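PDB 3IP1: alcohol dehydrogenase, zinc-containing from Thermotoga maritima, which catalyses the NAD(+)-dependent oxidation of scyllo-inosose to 3-dehydro-scyllo-inosose, probably as a step in myo-inositol degradation. Local coordinates for residues A[11-16]-A[80-85]; A[255-260]-A[363-368]; A[303-308]-A[331-336]. All blocks are in the same frame, centred on the assembly; numbering follows the deposited sequence.

The three contacts are spread over both halves of a zinc-type alcohol dehydrogenase subunit and do not touch one another. Interaction 1 joins the end of strand 3-12 to a loop of the catalytic half; the Tyr82 side chain lies about 11 Å from that of His73, a probable charge-relay residue. Interaction 2 bridges a helix end of the Rossmann half to the loop before strand 369-371, with the Ile366 side chain about 10 Å from a bound cadmium ion; its centre is about 36 Å from that of interaction 1. Interaction 3 is nested in the chain loop that interaction 2 closes, its centre about 30 Å away, beside a neighbouring subunit and remote from the annotated sites.

Interaction 1: A[11-16]-A[80-85]; sequences KWDPRP and EGYILY
In the catalytic, GroES-like half of this zinc-type dehydrogenase, the chain leaving strand 3-12 runs over the loop that follows helix 69-75, and one tyrosine anchors the crossing. The Tyr82 ring is the tight part of the contact. Its hydroxyl, at the ring's edge, donates to the main-chain oxygen of Asp13, OH to O 2.5 Å, although the position of that oxygen is less certain than the short distance suggests. Over one face of the same ring lies the aliphatic part of Arg15: CG sits 3.7 Å from the ring centroid, 15° off the normal, in a CH-pi contact. With CG anti to the carbonyl carbon and the chain extended from CG to NE, Arg15 runs obliquely across the ring, bringing NH2 within 3.7 Å of Tyr82 CD2. Guanidinium and ring planes are 30° apart, a tilted overlap rather than a flat stack.

Beyond the ring the contact loosens into a charged, solvent-facing margin. Exposed Glu80, its chain bent at chi2, turns its carboxylate steeply against the guanidinium plane, and the two side chains cross nearly at right angles. Asp78 forms a second salt bridge to the same NH2, so two acidic groups would probably stabilise the charge of Arg15. On the strand side, Asp13 OD2 receives a weak bond from Lys11 NZ and pairs with Arg38, whose NE also bonds Glu80 O. An alanine here in place of Arg15 would remove both the CG contact over the tyrosine face and the cation shared by Glu80 and Asp78, and would probably loosen the crossing as well as its charged margin. The bridge to Glu80 is nearly straight: NH2 to OE1 is 2.7 Å, at 164°, using the anti lone pair of OE1 and lying almost in the guanidinium plane.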
loop_
_atom_site.group_PDB
_atom_site.type_symbol
_atom_site.label_atom_id
_atom_site.label_comp_id
_atom_site.label_asym_id
_atom_site.label_seq_id
_atom_site.Cartn_x
_atom_site.Cartn_y
_atom_site.Cartn_z
ATOM N N LYS A 11 -9.576 -21.111 41.109
ATOM C CA LYS A 11 -11.007 -21.222 41.426
ATOM C C LYS A 11 -11.885 -20.396 40.466
ATOM O O LYS A 11 -11.600 -19.224 40.208
ATOM C CB LYS A 11 -11.229 -20.777 42.887
ATOM C CG LYS A 11 -12.661 -20.922 43.405
ATOM C CD LYS A 11 -12.825 -20.237 44.750
ATOM C CE LYS A 11 -14.259 -20.419 45.303
ATOM N NZ LYS A 11 -14.407 -19.832 46.671
ATOM N N TRP A 12 -12.947 -21.010 39.937
ATOM C CA TRP A 12 -13.961 -20.264 39.206
ATOM C C TRP A 12 -14.832 -19.506 40.220
ATOM O O TRP A 12 -15.754 -20.087 40.805
ATOM C CB TRP A 12 -14.833 -21.196 38.358
ATOM C CG TRP A 12 -15.879 -20.446 37.557
ATOM C CD1 TRP A 12 -17.089 -19.984 38.006
ATOM C CD2 TRP A 12 -15.814 -20.099 36.164
ATOM N NE1 TRP A 12 -17.769 -19.353 36.985
ATOM C CE2 TRP A 12 -17.011 -19.414 35.844
ATOM C CE3 TRP A 12 -14.859 -20.303 35.155
ATOM C CZ2 TRP A 12 -17.277 -18.924 34.552
ATOM C CZ3 TRP A 12 -15.117 -19.814 33.880
ATOM C CH2 TRP A 12 -16.329 -19.135 33.590
ATOM N N ASP A 13 -14.565 -18.215 40.413
ATOM C CA ASP A 13 -15.233 -17.463 41.482
ATOM C C ASP A 13 -15.417 -16.002 41.084
ATOM O O ASP A 13 -14.742 -15.134 41.625
ATOM C CB ASP A 13 -14.417 -17.570 42.779
ATOM C CG ASP A 13 -15.198 -17.134 44.017
ATOM O OD1 ASP A 13 -16.413 -16.902 43.911
ATOM O OD2 ASP A 13 -14.587 -17.021 45.102
ATOM N N PRO A 14 -16.351 -15.730 40.151
ATOM C CA PRO A 14 -16.380 -14.439 39.452
ATOM C C PRO A 14 -16.792 -13.243 40.293
ATOM O O PRO A 14 -17.590 -13.376 41.212
ATOM C CB PRO A 14 -17.408 -14.658 38.340
ATOM C CG PRO A 14 -17.574 -16.141 38.248
ATOM C CD PRO A 14 -17.374 -16.648 39.627
ATOM N N ARG A 15 -16.209 -12.091 39.972
ATOM C CA ARG A 15 -16.617 -10.807 40.503
ATOM C C ARG A 15 -18.102 -10.595 40.242
ATOM O O ARG A 15 -18.654 -11.142 39.276
ATOM C CB ARG A 15 -15.776 -9.680 39.891
ATOM C CG ARG A 15 -14.301 -9.687 40.356
ATOM C CD ARG A 15 -13.681 -8.320 40.171
ATOM N NE ARG A 15 -12.363 -8.151 40.785
ATOM C CZ ARG A 15 -12.138 -7.756 42.035
ATOM N NH1 ARG A 15 -13.134 -7.524 42.867
ATOM N NH2 ARG A 15 -10.900 -7.633 42.472
ATOM N N PRO A 16 -18.772 -9.830 41.126
ATOM C CA PRO A 16 -20.234 -9.619 41.050
ATOM C C PRO A 16 -20.696 -9.084 39.698
ATOM O O PRO A 16 -21.732 -9.511 39.197
ATOM C CB PRO A 16 -20.501 -8.576 42.140
ATOM C CG PRO A 16 -19.365 -8.707 43.076
ATOM C CD PRO A 16 -18.171 -9.091 42.251
ATOM N N GLU A 80 -7.958 -9.027 46.208
ATOM C CA GLU A 80 -9.091 -9.912 46.432
ATOM C C GLU A 80 -8.836 -11.300 45.877
ATOM O O GLU A 80 -9.758 -12.116 45.804
ATOM C CB GLU A 80 -10.371 -9.346 45.800
ATOM C CG GLU A 80 -10.951 -8.139 46.508
ATOM C CD GLU A 80 -10.275 -6.843 46.084
ATOM O OE1 GLU A 80 -10.006 -6.677 44.867
ATOM O OE2 GLU A 80 -10.014 -5.983 46.961
ATOM N N GLY A 81 -7.599 -11.556 45.451
ATOM C CA GLY A 81 -7.231 -12.880 44.944
ATOM C C GLY A 81 -7.524 -13.210 43.477
ATOM O O GLY A 81 -7.231 -14.327 43.029
ATOM N N TYR A 82 -8.080 -12.261 42.724
ATOM C CA TYR A 82 -8.293 -12.456 41.274
ATOM C C TYR A 82 -6.994 -12.312 40.504
ATOM O O TYR A 82 -6.186 -11.436 40.820
ATOM C CB TYR A 82 -9.354 -11.494 40.713
ATOM C CG TYR A 82 -10.721 -11.837 41.239
ATOM C CD1 TYR A 82 -11.525 -12.749 40.580
ATOM C CD2 TYR A 82 -11.186 -11.288 42.447
ATOM C CE1 TYR A 82 -12.770 -13.096 41.078
ATOM C CE2 TYR A 82 -12.437 -11.627 42.954
ATOM C CZ TYR A 82 -13.212 -12.536 42.269
ATOM O OH TYR A 82 -14.435 -12.890 42.753
ATOM N N ILE A 83 -6.813 -13.159 39.487
ATOM C CA ILE A 83 -5.634 -13.079 38.607
ATOM C C ILE A 83 -5.577 -11.703 37.924
ATOM O O ILE A 83 -6.621 -11.054 37.742
ATOM C CB ILE A 83 -5.598 -14.218 37.566
ATOM C CG1 ILE A 83 -6.621 -13.980 36.456
ATOM C CG2 ILE A 83 -5.819 -15.566 38.244
ATOM C CD1 ILE A 83 -6.666 -15.051 35.394
ATOM N N LEU A 84 -4.368 -11.256 37.584
ATOM C CA LEU A 84 -4.171 -9.965 36.932
ATOM C C LEU A 84 -4.429 -10.057 35.413
ATOM O O LEU A 84 -4.932 -9.122 34.807
ATOM C CB LEU A 84 -2.764 -9.401 37.236
ATOM C CG LEU A 84 -2.439 -9.018 38.698
ATOM C CD1 LEU A 84 -1.220 -8.078 38.771
ATOM C CD2 LEU A 84 -3.636 -8.368 39.402
ATOM N N TYR A 85 -4.126 -11.208 34.817
ATOM C CA TYR A 85 -4.345 -11.403 33.387
ATOM C C TYR A 85 -5.816 -11.281 32.978
ATOM O O TYR A 85 -6.670 -12.055 33.423
ATOM C CB TYR A 85 -3.746 -12.725 32.903
ATOM C CG TYR A 85 -3.800 -12.873 31.403
ATOM C CD1 TYR A 85 -2.946 -12.125 30.574
ATOM C CD2 TYR A 85 -4.717 -13.722 30.817
ATOM C CE1 TYR A 85 -3.007 -12.248 29.178
ATOM C CE2 TYR A 85 -4.800 -13.853 29.430
ATOM C CZ TYR A 85 -3.946 -13.122 28.620
ATOM O OH TYR A 85 -4.039 -13.276 27.259
#

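Interaction 2: A[255-260]-A[363-368]; sequences KELGAD and MTKIIS
Helix 248-257 ends in a Schellman motif, with Gly258 at positive phi (117°), and its last turn faces a short 3-10 segment, 364-366, whose Lys365 CA comes 7.9 Å from Glu256 CA. Leu257 supplies the apolar part. Its CG lies beside the backbone N, and the CD1 branch reaches across to Ile366 CG2 at 3.6 Å, the two side chains crossing at about a right angle. The same CD1 has a looser neighbour, the terminal CE of selenomethionine Met363, at 4.4 Å. Leu227 and Pro224 of helix 224-235 continue this apolar patch, touching Leu257 and Ile366 respectively.

On the exposed side, the extended Glu256 chain crosses Lys365 obliquely and lays its carboxylate against the lysine methylenes, OE2 to CD 3.4 Å. Lys365 bends at chi4 (90°), and its NZ remains 5.3 Å from Glu256 OE2. The contact thus joins the coenzyme-binding half to the approach to strand 369-371 through methyl packing inside and a carboxylate lying against lysine methylenes outside; no hydrogen bond crosses it, and the opposite charges would probably add only a diffuse attraction.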
loop_
_atom_site.group_PDB
_atom_site.type_symbol
_atom_site.label_atom_id
_atom_site.label_comp_id
_atom_site.label_asym_id
_atom_site.label_seq_id
_atom_site.Cartn_x
_atom_site.Cartn_y
_atom_site.Cartn_z
ATOM N N LYS A 255 21.016 -0.919 23.847
ATOM C CA LYS A 255 22.281 -0.544 23.202
ATOM C C LYS A 255 22.968 -1.741 22.551
ATOM O O LYS A 255 23.538 -1.626 21.481
ATOM C CB LYS A 255 23.241 0.122 24.184
ATOM C CG LYS A 255 22.889 1.558 24.533
ATOM C CD LYS A 255 24.143 2.297 25.043
ATOM C CE LYS A 255 24.353 2.107 26.551
ATOM N NZ LYS A 255 25.806 2.012 26.897
ATOM N N GLU A 256 22.878 -2.895 23.191
ATOM C CA GLU A 256 23.494 -4.088 22.691
ATOM C C GLU A 256 22.787 -4.598 21.448
ATOM O O GLU A 256 23.382 -5.279 20.611
ATOM C CB GLU A 256 23.422 -5.160 23.768
ATOM C CG GLU A 256 24.705 -5.896 24.002
ATOM C CD GLU A 256 24.525 -7.049 24.976
ATOM O OE1 GLU A 256 23.739 -6.909 25.940
ATOM O OE2 GLU A 256 25.163 -8.097 24.766
ATOM N N LEU A 257 21.495 -4.306 21.359
ATOM C CA LEU A 257 20.694 -4.771 20.234
ATOM C C LEU A 257 20.741 -3.786 19.052
ATOM O O LEU A 257 20.185 -4.061 18.005
ATOM C CB LEU A 257 19.257 -5.060 20.698
ATOM C CG LEU A 257 19.184 -6.279 21.634
ATOM C CD1 LEU A 257 17.824 -6.418 22.358
ATOM C CD2 LEU A 257 19.555 -7.559 20.889
ATOM N N GLY A 258 21.392 -2.631 19.235
ATOM C CA GLY A 258 21.588 -1.698 18.133
ATOM C C GLY A 258 20.938 -0.334 18.271
ATOM O O GLY A 258 21.047 0.478 17.354
ATOM N N ALA A 259 20.282 -0.060 19.398
ATOM C CA ALA A 259 19.766 1.293 19.656
ATOM C C ALA A 259 20.893 2.321 19.617
ATOM O O ALA A 259 21.963 2.096 20.175
ATOM C CB ALA A 259 19.046 1.370 20.979
ATOM N N ASP A 260 20.639 3.444 18.968
ATOM C CA ASP A 260 21.629 4.495 18.862
ATOM C C ASP A 260 21.592 5.403 20.077
ATOM O O ASP A 260 22.617 5.968 20.458
ATOM C CB ASP A 260 21.384 5.316 17.599
ATOM C CG ASP A 260 21.446 4.470 16.348
ATOM O OD1 ASP A 260 22.566 4.105 15.950
ATOM O OD2 ASP A 260 20.375 4.151 15.782
HETATM N N MSE A 363 18.679 -12.541 19.340
HETATM C CA MSE A 363 17.850 -12.093 20.450
HETATM C C MSE A 363 18.218 -12.756 21.789
HETATM O O MSE A 363 17.711 -12.347 22.831
HETATM C CB MSE A 363 16.363 -12.319 20.141
HETATM C CG MSE A 363 15.828 -11.499 18.996
HETATM SE SE MSE A 363 15.917 -9.599 19.375
HETATM C CE MSE A 363 14.977 -9.563 21.069
ATOM N N THR A 364 19.079 -13.772 21.762
ATOM C CA THR A 364 19.428 -14.521 22.985
ATOM C C THR A 364 20.132 -13.635 24.011
ATOM O O THR A 364 20.164 -13.969 25.198
ATOM C CB THR A 364 20.278 -15.808 22.721
ATOM O OG1 THR A 364 21.587 -15.457 22.242
ATOM C CG2 THR A 364 19.583 -16.724 21.720
ATOM N N LYS A 365 20.627 -12.480 23.562
ATOM C CA LYS A 365 21.245 -11.502 24.450
ATOM C C LYS A 365 20.316 -11.064 25.584
ATOM O O LYS A 365 20.781 -10.579 26.610
ATOM C CB LYS A 365 21.711 -10.263 23.673
ATOM C CG LYS A 365 22.750 -10.532 22.579
ATOM C CD LYS A 365 23.316 -9.213 22.076
ATOM C CE LYS A 365 24.568 -9.417 21.240
ATOM N NZ LYS A 365 24.245 -9.601 19.795
ATOM N N ILE A 366 19.008 -11.218 25.399
ATOM C CA ILE A 366 18.059 -10.743 26.397
ATOM C C ILE A 366 17.732 -11.765 27.490
ATOM O O ILE A 366 17.086 -11.421 28.488
ATOM C CB ILE A 366 16.750 -10.184 25.764
ATOM C CG1 ILE A 366 15.808 -11.322 25.346
ATOM C CG2 ILE A 366 17.088 -9.182 24.623
ATOM C CD1 ILE A 366 14.358 -10.878 25.151
ATOM N N ILE A 367 18.170 -13.005 27.310
ATOM C CA ILE A 367 17.924 -14.033 28.310
ATOM C C ILE A 367 18.804 -13.756 29.528
ATOM O O ILE A 367 20.022 -13.805 29.439
ATOM C CB ILE A 367 18.124 -15.468 27.748
ATOM C CG1 ILE A 367 17.130 -15.729 26.601
ATOM C CG2 ILE A 367 17.956 -16.525 28.859
ATOM C CD1 ILE A 367 17.424 -16.974 25.771
ATOM N N SER A 368 18.172 -13.439 30.653
ATOM C CA SER A 368 18.896 -13.151 31.888
ATOM C C SER A 368 19.357 -14.428 32.581
ATOM O O SER A 368 20.429 -14.448 33.177
ATOM C CB SER A 368 18.048 -12.314 32.842
ATOM O OG SER A 368 17.464 -11.230 32.134
#

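Interaction 3: A[303-308]-A[331-336]; sequences VIWRAR and FQVRRA
Arg334 folds back on itself at chi2 (-55°) and chi3 (-61°), just beyond helix 328-333, and so presents its guanidinium to the end of helix 293-306. NH1 donates to Ala307 O at 2.9 Å, in the carbonyl plane and near the guanidinium plane. NE makes a weak bond to Ile304 O, while NH2 turns back to Val333 O, which it meets from above the carbonyl plane. A water bridges further along the chain, donating to Arg308 O and accepting from NH1. The cation therefore sits among carbonyls at the C-terminal end of helix 293-306, where the helix dipole would probably favour its positive charge.

Ile304 slides past the bent arginine in the opposite direction, its CG2 3.7 Å from Arg334 CB and 4.1 Å from Ala336 CB. The other branch ends in CD1, which approaches Phe331 CZ obliquely at 4.0 Å. On the outer side, Trp305 has CG anti to the backbone N, and this brings CZ3 of its six-membered ring 3.7 Å from Val333 CB.

On helix 328-333, Val333 O accepts from His146 of a second subunit and Gln332 NE2 bonds to the carbonyls of Ile316 and Ala318 of that subunit. Together these side chains join two helices of the Rossmann half. Helix 293-306 also rests on helix 270-277 and strand 285-288 through Val303, while helix 328-333 leads through a short turn into strand 337-340, the outermost strand of the parallel sheet within this chain.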
loop_
_atom_site.group_PDB
_atom_site.type_symbol
_atom_site.label_atom_id
_atom_site.label_comp_id
_atom_site.label_asym_id
_atom_site.label_seq_id
_atom_site.Cartn_x
_atom_site.Cartn_y
_atom_site.Cartn_z
ATOM N N VAL A 303 6.195 15.447 20.548
ATOM C CA VAL A 303 7.211 15.188 19.541
ATOM C C VAL A 303 6.614 15.239 18.120
ATOM O O VAL A 303 7.159 15.910 17.236
ATOM C CB VAL A 303 7.924 13.843 19.750
ATOM C CG1 VAL A 303 8.754 13.508 18.512
ATOM C CG2 VAL A 303 8.824 13.892 21.003
ATOM N N ILE A 304 5.495 14.554 17.909
ATOM C CA ILE A 304 4.885 14.509 16.590
ATOM C C ILE A 304 4.589 15.946 16.143
ATOM O O ILE A 304 4.931 16.340 15.029
ATOM C CB ILE A 304 3.606 13.625 16.557
ATOM C CG1 ILE A 304 3.970 12.129 16.701
ATOM C CG2 ILE A 304 2.857 13.841 15.256
ATOM C CD1 ILE A 304 2.722 11.163 16.881
ATOM N N TRP A 305 3.987 16.720 17.045
ATOM C CA TRP A 305 3.609 18.101 16.782
ATOM C C TRP A 305 4.816 18.960 16.407
ATOM O O TRP A 305 4.810 19.613 15.377
ATOM C CB TRP A 305 2.908 18.706 17.996
ATOM C CG TRP A 305 2.408 20.102 17.751
ATOM C CD1 TRP A 305 2.986 21.271 18.171
ATOM C CD2 TRP A 305 1.231 20.474 17.019
ATOM N NE1 TRP A 305 2.233 22.350 17.754
ATOM C CE2 TRP A 305 1.149 21.891 17.050
ATOM C CE3 TRP A 305 0.233 19.750 16.350
ATOM C CZ2 TRP A 305 0.107 22.598 16.438
ATOM C CZ3 TRP A 305 -0.802 20.446 15.746
ATOM C CH2 TRP A 305 -0.854 21.862 15.786
ATOM N N ARG A 306 5.855 18.924 17.231
ATOM C CA ARG A 306 7.007 19.807 17.059
ATOM C C ARG A 306 8.005 19.365 15.979
ATOM O O ARG A 306 8.751 20.199 15.454
ATOM C CB ARG A 306 7.728 19.984 18.402
ATOM C CG ARG A 306 6.922 20.817 19.424
ATOM C CD ARG A 306 7.604 20.860 20.784
ATOM N NE ARG A 306 8.975 21.367 20.659
ATOM C CZ ARG A 306 9.862 21.397 21.651
ATOM N NH1 ARG A 306 9.531 20.954 22.852
ATOM N NH2 ARG A 306 11.085 21.864 21.435
ATOM N N ALA A 307 8.033 18.058 15.676
ATOM C CA ALA A 307 8.883 17.496 14.613
ATOM C C ALA A 307 8.578 18.056 13.227
ATOM O O ALA A 307 7.444 18.407 12.908
ATOM C CB ALA A 307 8.766 15.969 14.580
ATOM N N ARG A 308 9.601 18.098 12.389
ATOM C CA ARG A 308 9.424 18.549 11.021
ATOM C C ARG A 308 8.990 17.424 10.082
ATOM O O ARG A 308 8.367 17.677 9.039
ATOM C CB ARG A 308 10.710 19.194 10.542
ATOM C CG ARG A 308 11.128 20.333 11.458
ATOM C CD ARG A 308 12.192 21.182 10.832
ATOM N NE ARG A 308 11.743 21.747 9.565
ATOM C CZ ARG A 308 12.504 22.509 8.790
ATOM N NH1 ARG A 308 13.744 22.800 9.162
ATOM N NH2 ARG A 308 12.030 22.975 7.648
ATOM N N PHE A 331 -2.702 14.682 14.893
ATOM C CA PHE A 331 -2.731 13.713 13.797
ATOM C C PHE A 331 -3.162 14.303 12.460
ATOM O O PHE A 331 -2.556 13.978 11.443
ATOM C CB PHE A 331 -3.472 12.412 14.199
ATOM C CG PHE A 331 -2.753 11.685 15.286
ATOM C CD1 PHE A 331 -1.868 10.653 14.981
ATOM C CD2 PHE A 331 -2.841 12.130 16.614
ATOM C CE1 PHE A 331 -1.107 10.036 15.989
ATOM C CE2 PHE A 331 -2.086 11.520 17.618
ATOM C CZ PHE A 331 -1.214 10.474 17.305
ATOM N N GLN A 332 -4.145 15.203 12.465
ATOM C CA GLN A 332 -4.526 15.911 11.249
ATOM C C GLN A 332 -3.399 16.797 10.697
ATOM O O GLN A 332 -3.040 16.719 9.512
ATOM C CB GLN A 332 -5.763 16.764 11.492
ATOM C CG GLN A 332 -7.063 15.978 11.678
ATOM C CD GLN A 332 -8.182 16.838 12.269
ATOM O OE1 GLN A 332 -7.925 17.821 12.974
ATOM N NE2 GLN A 332 -9.424 16.465 11.997
ATOM N N VAL A 333 -2.840 17.628 11.566
ATOM C CA VAL A 333 -1.885 18.635 11.151
ATOM C C VAL A 333 -0.499 18.051 10.772
ATOM O O VAL A 333 0.191 18.603 9.915
ATOM C CB VAL A 333 -1.787 19.783 12.205
ATOM C CG1 VAL A 333 -0.725 20.814 11.811
ATOM C CG2 VAL A 333 -3.150 20.499 12.369
ATOM N N ARG A 334 -0.094 16.950 11.400
ATOM C CA ARG A 334 1.208 16.348 11.082
ATOM C C ARG A 334 1.085 15.127 10.168
ATOM O O ARG A 334 2.061 14.394 9.958
ATOM C CB ARG A 334 1.988 16.008 12.361
ATOM C CG ARG A 334 1.979 17.103 13.429
ATOM C CD ARG A 334 2.474 18.470 12.909
ATOM N NE ARG A 334 3.859 18.413 12.430
ATOM C CZ ARG A 334 4.226 18.738 11.194
ATOM N NH1 ARG A 334 5.498 18.660 10.836
ATOM N NH2 ARG A 334 3.323 19.181 10.332
ATOM N N ARG A 335 -0.120 14.904 9.649
ATOM C CA ARG A 335 -0.377 13.781 8.730
ATOM C C ARG A 335 0.056 12.444 9.351
ATOM O O ARG A 335 0.735 11.621 8.716
ATOM C CB ARG A 335 0.326 14.026 7.374
ATOM C CG ARG A 335 -0.419 13.443 6.196
ATOM C CD ARG A 335 0.428 13.516 4.922
ATOM N NE ARG A 335 -0.387 13.242 3.753
ATOM C CZ ARG A 335 -0.531 12.046 3.197
ATOM N NH1 ARG A 335 -1.323 11.906 2.146
ATOM N NH2 ARG A 335 0.118 11.002 3.685
ATOM N N ALA A 336 -0.352 12.234 10.594
ATOM C CA ALA A 336 0.095 11.083 11.362
ATOM C C ALA A 336 -1.046 10.103 11.543
ATOM O O ALA A 336 -2.200 10.418 11.260
ATOM C CB ALA A 336 0.673 11.527 12.708
HETATM O O HOH W 1 7.232 20.043 8.422
#